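Local coordinates for N-acetylmuramoyl-l-alanine amidase (Bartonella henselae, PDB 3NE8), which hydrolyses the amide bond between N-acetylmuramic acid and L-alanine in peptidoglycan with a zinc-dependent amidase domain, remodelling the cell wall for cell division, at the interface of chains A and B. Coordinates in Å, arbitrary orientation; residue numbers count along the deposited sequence, not the author numbering. Chains: chain A/B, N-acetylmuramoyl-l-alanine amidase.

Contact 1: the interface of chains A and B. Residues chain A 138, 141-142; chain B 231, 233-234.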
# COMPACT_ATOMS: atom_id res chain seq x y z
N ASP A 138 0.23 19.30 -6.51
CA ASP A 138 -0.30 18.19 -7.30
C ASP A 138 0.45 16.89 -7.01
O ASP A 138 -0.16 15.82 -6.99
CB ASP A 138 -0.27 18.53 -8.80
CG ASP A 138 -1.29 19.59 -9.17
OD1 ASP A 138 -2.34 19.66 -8.50
OD2 ASP A 138 -1.05 20.34 -10.14
N ARG A 141 -0.77 15.69 -3.63
CA ARG A 141 -2.07 15.09 -3.87
C ARG A 141 -1.95 13.65 -4.35
O ARG A 141 -2.72 12.79 -3.94
CB ARG A 141 -2.86 15.92 -4.88
CG ARG A 141 -3.35 17.25 -4.33
CD ARG A 141 -4.04 18.07 -5.40
NE ARG A 141 -5.23 17.40 -5.92
CZ ARG A 141 -5.52 17.31 -7.21
NH1 ARG A 141 -4.72 17.85 -8.12
NH2 ARG A 141 -6.63 16.68 -7.59
N ARG A 142 -1.00 13.40 -5.24
CA ARG A 142 -0.84 12.06 -5.81
C ARG A 142 -0.38 11.08 -4.73
O ARG A 142 -0.87 9.95 -4.65
CB ARG A 142 0.13 12.11 -6.99
CG ARG A 142 0.17 10.84 -7.85
CD ARG A 142 1.10 11.01 -9.04
NE ARG A 142 2.48 11.23 -8.60
CZ ARG A 142 3.43 11.80 -9.34
NH1 ARG A 142 3.17 12.22 -10.58
NH2 ARG A 142 4.65 11.95 -8.84
N MSE B 231 -4.57 8.35 -8.86
CA MSE B 231 -4.84 9.46 -9.76
C MSE B 231 -3.58 9.99 -10.44
O MSE B 231 -2.46 9.81 -9.96
CB MSE B 231 -5.48 10.61 -8.99
CG MSE B 231 -4.55 11.26 -7.98
SE MSE B 231 -5.25 12.92 -7.23
CE MSE B 231 -6.96 12.24 -6.59
N PRO B 233 -2.72 13.66 -11.42
CA PRO B 233 -3.17 15.05 -11.26
C PRO B 233 -2.38 16.11 -12.04
O PRO B 233 -2.76 17.28 -12.00
CB PRO B 233 -2.99 15.31 -9.76
CG PRO B 233 -2.41 14.02 -9.17
CD PRO B 233 -1.85 13.24 -10.31
N LEU B 234 -1.31 15.72 -12.72
CA LEU B 234 -0.47 16.69 -13.41
C LEU B 234 -1.04 17.08 -14.77
O LEU B 234 -0.63 18.09 -15.34
CB LEU B 234 0.95 16.16 -13.59
CG LEU B 234 1.72 15.85 -12.31
CD1 LEU B 234 3.10 15.35 -12.66
CD2 LEU B 234 1.79 17.08 -11.43
OXT LEU B 234 -1.89 16.39 -15.32
O HOH W 1 -5.13 18.12 -11.17

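Contact 2: the interface of chains A and B. Residues chain A 135-136; chain B 135-136.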
# COMPACT_ATOMS: atom_id res chain seq x y z
N ILE A 135 2.58 22.61 -8.98
CA ILE A 135 3.17 21.28 -9.15
C ILE A 135 3.42 20.55 -7.84
O ILE A 135 3.15 19.36 -7.74
CB ILE A 135 4.48 21.34 -9.95
CG1 ILE A 135 5.30 22.56 -9.54
CG2 ILE A 135 4.19 21.36 -11.44
CD1 ILE A 135 6.65 22.65 -10.22
N LEU A 136 3.96 21.26 -6.85
CA LEU A 136 4.27 20.65 -5.56
C LEU A 136 3.00 20.14 -4.90
O LEU A 136 2.97 19.05 -4.32
CB LEU A 136 5.00 21.64 -4.65
CG LEU A 136 6.48 21.90 -4.95
CD1 LEU A 136 6.69 22.25 -6.42
CD2 LEU A 136 7.03 23.00 -4.05
N ILE B 135 13.73 19.93 -3.57
CA ILE B 135 12.49 19.55 -2.89
C ILE B 135 11.60 18.63 -3.71
O ILE B 135 11.04 17.67 -3.18
CB ILE B 135 11.67 20.79 -2.47
CG1 ILE B 135 11.73 21.86 -3.56
CG2 ILE B 135 12.18 21.33 -1.15
CD1 ILE B 135 10.89 23.08 -3.27
N LEU B 136 11.44 18.93 -5.00
CA LEU B 136 10.60 18.13 -5.87
C LEU B 136 11.13 16.71 -5.97
O LEU B 136 10.37 15.74 -5.94
CB LEU B 136 10.49 18.76 -7.27
CG LEU B 136 9.58 19.99 -7.40
CD1 LEU B 136 9.91 21.04 -6.35
CD2 LEU B 136 9.67 20.58 -8.80

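Contact 1: the interface of chains A and B
A:Arg142 lies across the C-terminal tail of chain B, its carbon chain rather than its charge doing most of the touching. CB starts the contact, 3.9 Å from CG of B:Pro233, and the two side chains cross at about a right angle. CG then faces the carbonyl O of B:Met231 at 3.5 Å, and CD packs at 3.9 Å on CD of the same proline. CG stands anti to the backbone N (chi1 -169°), which carries the chain past the ring; a bend at chi3 (63°) then turns the guanidinium aside, with NH1 3.8 Å from CD1 of B:Leu234. The other methyl of that leucine, CD2, rests 3.6 Å from CB of A:Asp138, so the last residue of chain B spans both side chains.

The preceding residue, A:Arg141, slides past B:Pro233 in the opposite direction, its guanidinium reaching back about one turn. Its NH1 forms a 3.0 Å salt bridge to carboxylate OD1 of A:Asp138; OD1 lies in the guanidinium plane, while NH1 meets it from above the carboxylate plane, 41° out. The same NH1 donates to a water 3.1 Å away, which also links to the carbonyl O of B:Pro233. Selenium SE of the selenomethionine B:Met231 lies 4.0 Å from A:Arg141 NH2, the side chains crossing at about a right angle. The tail of each chain is thus laid on its partner's helix, an exchange that may stabilise the deposited dimer.

Contact 2: the interface of chains A and B
A:Leu136 and B:Leu136 bring no flat groups to their meeting, so there are no ring faces or edges to describe; branched aliphatic side chains from two helices meet here. The two leucines cross at about a right angle, methyl against methyl, with CD1 of A:Leu136 and CD1 of B:Leu136 only 3.4 Å apart. That is tighter than ordinary van der Waals contact, and the local two-fold axis runs between the two methyls. Each CD1 also reaches the branch carbon CG of the opposite leucine, at 3.8 Å from A:Leu136 CD1 to B:Leu136 CG.

The second methyl of each leucine turns outward to an isoleucine. CD2 of A:Leu136 touches the end carbon CD1 of B:Ile135 at 3.9 Å, and the exchanged pair, A:Ile135 CD1 with B:Leu136 CD2, repeats it. The isoleucines thus flank the central pair, one on each side, and come in crosswise to the leucines they cover. In A:Ile135 the longer branch, CG1, sits between the backbone N and the carbonyl carbon (chi1 39°), and this brings CD1 round to the partner chain. The leucines combine chi1 of -76° with chi2 of 51°, which turns CD1 towards the axis and CD2 towards the isoleucine; the CA atoms of A:Leu136 and B:Leu136 are 6.8 Å apart.

The case shows how symmetry doubles a contact, each residue meeting its own kind or its neighbour's copy. In the fold it occupies the first turn of helix 135-161, where the start of this long helix in one chain meets its copy in the other.

The C-alpha centres of contact 1 and contact 2 lie about 11 Å apart, and helix 135-161 of chain A serves both. Contact 2 uses its first two residues against the same helix of chain B; contact 1 uses A:Asp138, A:Arg141 and A:Arg142 against the partner's C-terminal tail. Because the interface is two-fold symmetric, the twin of contact 1 places the tail of chain A on the helix of chain B. An apolar meeting at the axis is therefore combined with a reciprocal exchange of tails, so that one helix end joins the subunits in two ways, though the structure alone does not establish the dimer in solution.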